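PDB 4GQZ: putative periplasmic or exported protein from Salmonella enterica subsp. enterica serovar Typhimurium, which probably binds copper in the periplasm and contributes to copper resistance, forming a V-shaped dimer. Local coordinates for residues L66-Y71 against T156-R161; P91-T96 against V134-K139. One frame throughout, in Å; residues are numbered along the deposited sequence.

Contact 1: residues L66-Y71 against T156-R161; sequences LSFAPY and TELPLR
The phenol ring of Tyr71 carries Pro159 on one face: Pro159 CA stands 3.7 Å above the ring plane, displaced toward the rim, and Pro159 CB reaches 3.4 Å from Tyr71 OH. The same Pro159 CB lies over one face of the Arg161 guanidinium, 3.3 Å above its plane and again toward the rim, so the proline packs against both flat groups. At the edge of the Tyr71 ring, near its plane, come the backbone N of Leu158 and the carbonyl carbon of Glu157. CG of Tyr71 sits between its backbone N and carbonyl carbon (chi1 75°). The ring lies alongside Pro159, with CZ and OH at Pro159 CB. Two backbone hydrogen bonds frame this pair as a single beta bridge. Tyr71 N donates to Leu158 O at 3.2 Å; Leu160 N donates to Tyr71 O at 2.9 Å, nearly straight at 174°. Toward the interior, Leu158 CD1 meets Phe68 CD2 at 3.7 Å, the two side chains crossing obliquely, while Leu160 CD2 touches Pro70 CB at 3.9 Å. Leu132 and Val134 of strand 129-136 also pack on Phe68. Between Ala69 and Thr156 a water donates to Ala69 O at 2.6 Å and weakly to Thr156 O; the latter also accepts from Thr75 OG1. In the C-terminal residue, Arg161 NH1 donates to Leu160 O. The chemistry is therefore divided: backbone bonds fix the register at Tyr71, the Tyr71 ring packs on Pro159 beside them, and the leucines turn inward, which joins the C-terminal tail to the chain leaving strand 63-68 without any salt bridge between the two segments.

Contact 2: residues P91-T96 against V134-K139; sequences PNKPFT and VSYNGK
Thr96 O receives the shortest polar bond between the segments, from Ser135 N at 2.9 Å, and Val134 CA adds a CA-H...O contact to the same oxygen at 3.3 Å. The return bond, Thr96 N to Ser135 O, is 3.0 Å long. Together they define an antiparallel hydrogen-bonded pair. Thr96 CB and Ser135 OG approach to 3.4 Å on one face of the sheet, although Thr96 OG1 itself bonds to Glu111. Phe95 CD1 lies 3.6 Å from Val134 CG1 and also touches Tyr136 CB; its ring is oblique to that of Tyr136, planes at 43°. CG of Tyr136 is anti to its backbone N (chi1 170°). The edge of the Tyr136 ring meets Pro94 O in plane, with Tyr136 CD1 3.2 Å away, while Asn137 CB covers the centre of one face. Lys93, bent at chi2 and chi4, reaches across so that NZ donates to Tyr136 OH at 3.2 Å. Beyond Tyr136 a type I' turn to Lys139 closes the beta hairpin of strands 129-136 and 139-146. In the same antiparallel sheet, strand 94-101 pairs with 129-136 and also with 106-109 and 111-113, Phe95 being bonded through its backbone to Met112.

Overall arrangement
From the N terminus the chain passes helices 5-12 and 20-28 and the first strands of the four-stranded antiparallel sheet before strand 63-68 delivers residues 66-71. Contact 1 closes only at the C terminus, 85 residues on. Within that long loop, contact 2 closes a shorter one between 91-96 and 134-139, its ends 38 residues apart, so the two nest without crossing. Contact 1 joins the chain that leads on from strands 63-68 and 154-155, which run parallel in the mixed sheet; contact 2 belongs to the five-stranded antiparallel sheet. Their centres lie about 10 Å apart, and the two contacts touch directly: Phe68 CE2 packs 3.5 Å from Val134 CG2, and Pro70 CB lies 3.8 Å from Phe95 CE1.

Contact 1: residues L66-Y71 against T156-R161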
# COMPACT_ATOMS: atom_id res chain seq x y z
N LEU B 66 -12.59 2.23 1.83
CA LEU B 66 -13.90 2.83 2.02
C LEU B 66 -14.28 2.80 3.50
O LEU B 66 -14.29 1.73 4.13
CB LEU B 66 -14.92 2.05 1.20
CG LEU B 66 -16.36 2.52 1.33
CD1 LEU B 66 -16.53 3.95 0.83
CD2 LEU B 66 -17.27 1.53 0.58
N SER B 67 -14.60 3.95 4.07
CA SER B 67 -15.04 3.98 5.48
C SER B 67 -16.50 4.44 5.53
O SER B 67 -16.85 5.47 4.97
CB SER B 67 -14.12 4.88 6.33
OG SER B 67 -14.34 4.70 7.73
N PHE B 68 -17.36 3.65 6.17
CA PHE B 68 -18.77 3.99 6.18
C PHE B 68 -19.36 4.00 7.59
O PHE B 68 -18.85 3.33 8.50
CB PHE B 68 -19.54 3.02 5.27
CG PHE B 68 -19.37 1.58 5.64
CD1 PHE B 68 -18.31 0.84 5.14
CD2 PHE B 68 -20.28 0.95 6.48
CE1 PHE B 68 -18.15 -0.50 5.47
CE2 PHE B 68 -20.13 -0.38 6.82
CZ PHE B 68 -19.06 -1.11 6.31
N ALA B 69 -20.45 4.75 7.77
CA ALA B 69 -21.03 4.91 9.09
C ALA B 69 -22.53 4.73 8.97
O ALA B 69 -23.21 5.60 8.46
CB ALA B 69 -20.71 6.29 9.65
N PRO B 70 -23.04 3.57 9.40
CA PRO B 70 -24.50 3.40 9.32
C PRO B 70 -25.19 4.33 10.32
O PRO B 70 -24.56 4.77 11.29
CB PRO B 70 -24.70 1.94 9.73
CG PRO B 70 -23.39 1.25 9.36
CD PRO B 70 -22.34 2.31 9.71
N TYR B 71 -26.46 4.64 10.09
CA TYR B 71 -27.17 5.47 11.05
C TYR B 71 -28.63 5.08 11.17
O TYR B 71 -29.17 4.35 10.34
CB TYR B 71 -27.02 6.95 10.68
CG TYR B 71 -27.85 7.42 9.51
CD1 TYR B 71 -27.38 7.28 8.21
CD2 TYR B 71 -29.09 8.05 9.70
CE1 TYR B 71 -28.12 7.73 7.12
CE2 TYR B 71 -29.83 8.50 8.62
CZ TYR B 71 -29.34 8.34 7.34
OH TYR B 71 -30.07 8.77 6.25
N THR B 156 -21.89 7.81 4.08
CA THR B 156 -22.72 8.03 5.26
C THR B 156 -24.21 7.83 4.96
O THR B 156 -25.04 7.86 5.86
CB THR B 156 -22.52 9.44 5.86
OG1 THR B 156 -22.66 10.42 4.83
CG2 THR B 156 -21.12 9.58 6.48
N GLU B 157 -24.52 7.61 3.68
CA GLU B 157 -25.92 7.45 3.25
C GLU B 157 -26.42 6.03 3.49
O GLU B 157 -26.78 5.33 2.55
CB GLU B 157 -26.07 7.81 1.76
CG GLU B 157 -25.86 9.30 1.44
CD GLU B 157 -25.77 9.60 -0.06
OE1 GLU B 157 -25.50 10.77 -0.42
OE2 GLU B 157 -25.98 8.68 -0.90
N LEU B 158 -26.42 5.60 4.74
CA LEU B 158 -26.82 4.24 5.06
C LEU B 158 -27.86 4.20 6.16
O LEU B 158 -27.58 3.73 7.26
CB LEU B 158 -25.61 3.41 5.51
CG LEU B 158 -24.61 2.97 4.44
CD1 LEU B 158 -23.36 2.36 5.10
CD2 LEU B 158 -25.25 1.99 3.48
N PRO B 159 -29.08 4.68 5.87
CA PRO B 159 -30.14 4.65 6.89
C PRO B 159 -30.72 3.25 7.13
O PRO B 159 -31.32 2.65 6.23
CB PRO B 159 -31.20 5.58 6.30
CG PRO B 159 -31.03 5.44 4.81
CD PRO B 159 -29.55 5.27 4.60
N LEU B 160 -30.51 2.73 8.33
CA LEU B 160 -31.02 1.42 8.71
C LEU B 160 -32.54 1.44 8.79
O LEU B 160 -33.11 2.19 9.59
CB LEU B 160 -30.48 1.02 10.08
CG LEU B 160 -29.22 0.17 10.24
CD1 LEU B 160 -28.59 -0.29 8.93
CD2 LEU B 160 -28.21 0.85 11.13
N ARG B 161 -33.21 0.60 7.99
CA ARG B 161 -34.66 0.46 8.10
C ARG B 161 -35.01 -1.02 8.18
O ARG B 161 -36.04 -1.41 8.74
CB ARG B 161 -35.37 1.10 6.90
CG ARG B 161 -35.05 2.58 6.63
CD ARG B 161 -35.35 3.46 7.84
NE ARG B 161 -35.14 4.89 7.57
CZ ARG B 161 -34.21 5.65 8.17
NH1 ARG B 161 -33.38 5.12 9.07
NH2 ARG B 161 -34.11 6.94 7.86
OXT ARG B 161 -34.27 -1.88 7.68
O HOH W 1 -23.85 8.09 9.08

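Contact 2: residues P91-T96 against V134-K139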
# COMPACT_ATOMS: atom_id res chain seq x y z
N PRO B 91 -21.26 4.26 17.36
CA PRO B 91 -19.98 3.69 17.77
C PRO B 91 -20.12 2.33 18.44
O PRO B 91 -21.17 2.04 19.02
CB PRO B 91 -19.45 4.69 18.80
CG PRO B 91 -20.69 5.38 19.32
CD PRO B 91 -21.56 5.50 18.10
N ASN B 92 -19.07 1.53 18.36
CA ASN B 92 -18.99 0.24 19.05
C ASN B 92 -20.24 -0.63 18.95
O ASN B 92 -20.72 -1.16 19.95
CB ASN B 92 -18.59 0.45 20.51
CG ASN B 92 -17.23 1.11 20.65
OD1 ASN B 92 -16.26 0.67 20.03
ND2 ASN B 92 -17.16 2.18 21.44
N LYS B 93 -20.75 -0.78 17.74
CA LYS B 93 -21.93 -1.61 17.51
C LYS B 93 -21.54 -2.74 16.58
O LYS B 93 -20.67 -2.57 15.74
CB LYS B 93 -23.07 -0.78 16.89
CG LYS B 93 -23.72 0.24 17.85
CD LYS B 93 -24.40 -0.47 19.02
CE LYS B 93 -25.16 0.49 19.94
NZ LYS B 93 -26.37 1.05 19.27
N PRO B 94 -22.16 -3.92 16.74
CA PRO B 94 -21.85 -5.03 15.84
C PRO B 94 -22.68 -4.93 14.58
O PRO B 94 -23.89 -4.72 14.66
CB PRO B 94 -22.27 -6.26 16.66
CG PRO B 94 -23.39 -5.77 17.52
CD PRO B 94 -23.05 -4.32 17.85
N PHE B 95 -22.04 -5.06 13.42
CA PHE B 95 -22.78 -5.03 12.16
C PHE B 95 -22.47 -6.27 11.33
O PHE B 95 -21.42 -6.90 11.51
CB PHE B 95 -22.41 -3.78 11.36
CG PHE B 95 -22.85 -2.49 11.99
CD1 PHE B 95 -24.12 -2.00 11.77
CD2 PHE B 95 -21.99 -1.78 12.82
CE1 PHE B 95 -24.53 -0.80 12.36
CE2 PHE B 95 -22.38 -0.59 13.40
CZ PHE B 95 -23.65 -0.10 13.18
N THR B 96 -23.38 -6.64 10.44
CA THR B 96 -23.06 -7.61 9.40
C THR B 96 -22.82 -6.84 8.10
O THR B 96 -23.65 -6.03 7.68
CB THR B 96 -24.18 -8.65 9.22
OG1 THR B 96 -24.32 -9.40 10.43
CG2 THR B 96 -23.83 -9.61 8.10
N VAL B 134 -25.39 -3.38 4.77
CA VAL B 134 -25.08 -3.44 6.18
C VAL B 134 -26.35 -3.85 6.91
O VAL B 134 -27.46 -3.49 6.49
CB VAL B 134 -24.57 -2.06 6.69
CG1 VAL B 134 -24.30 -2.10 8.18
CG2 VAL B 134 -23.31 -1.67 5.95
N SER B 135 -26.21 -4.64 7.97
CA SER B 135 -27.40 -5.02 8.72
C SER B 135 -27.12 -5.00 10.22
O SER B 135 -26.02 -5.32 10.66
CB SER B 135 -27.95 -6.37 8.25
OG SER B 135 -27.29 -7.44 8.89
N TYR B 136 -28.13 -4.59 10.98
CA TYR B 136 -28.01 -4.44 12.44
C TYR B 136 -29.37 -4.69 13.07
O TYR B 136 -30.33 -4.03 12.71
CB TYR B 136 -27.55 -3.02 12.77
CG TYR B 136 -27.62 -2.66 14.24
CD1 TYR B 136 -26.70 -3.18 15.14
CD2 TYR B 136 -28.61 -1.81 14.73
CE1 TYR B 136 -26.75 -2.86 16.49
CE2 TYR B 136 -28.67 -1.48 16.07
CZ TYR B 136 -27.74 -2.01 16.94
OH TYR B 136 -27.79 -1.68 18.28
N ASN B 137 -29.43 -5.66 13.99
CA ASN B 137 -30.64 -5.95 14.78
C ASN B 137 -31.94 -5.92 13.96
O ASN B 137 -32.88 -5.19 14.26
CB ASN B 137 -30.69 -5.02 16.01
CG ASN B 137 -31.89 -5.30 16.93
OD1 ASN B 137 -31.95 -6.34 17.59
ND2 ASN B 137 -32.83 -4.37 16.97
N GLY B 138 -31.96 -6.69 12.88
CA GLY B 138 -33.15 -6.81 12.07
C GLY B 138 -33.29 -5.77 10.97
O GLY B 138 -34.19 -5.88 10.14
N LYS B 139 -32.41 -4.77 10.96
CA LYS B 139 -32.55 -3.65 10.03
C LYS B 139 -31.41 -3.64 9.02
O LYS B 139 -30.31 -4.07 9.35
CB LYS B 139 -32.54 -2.32 10.79
CG LYS B 139 -33.63 -2.16 11.84
CD LYS B 139 -33.51 -0.79 12.52
CE LYS B 139 -33.57 -0.90 14.05
NZ LYS B 139 -34.84 -1.50 14.55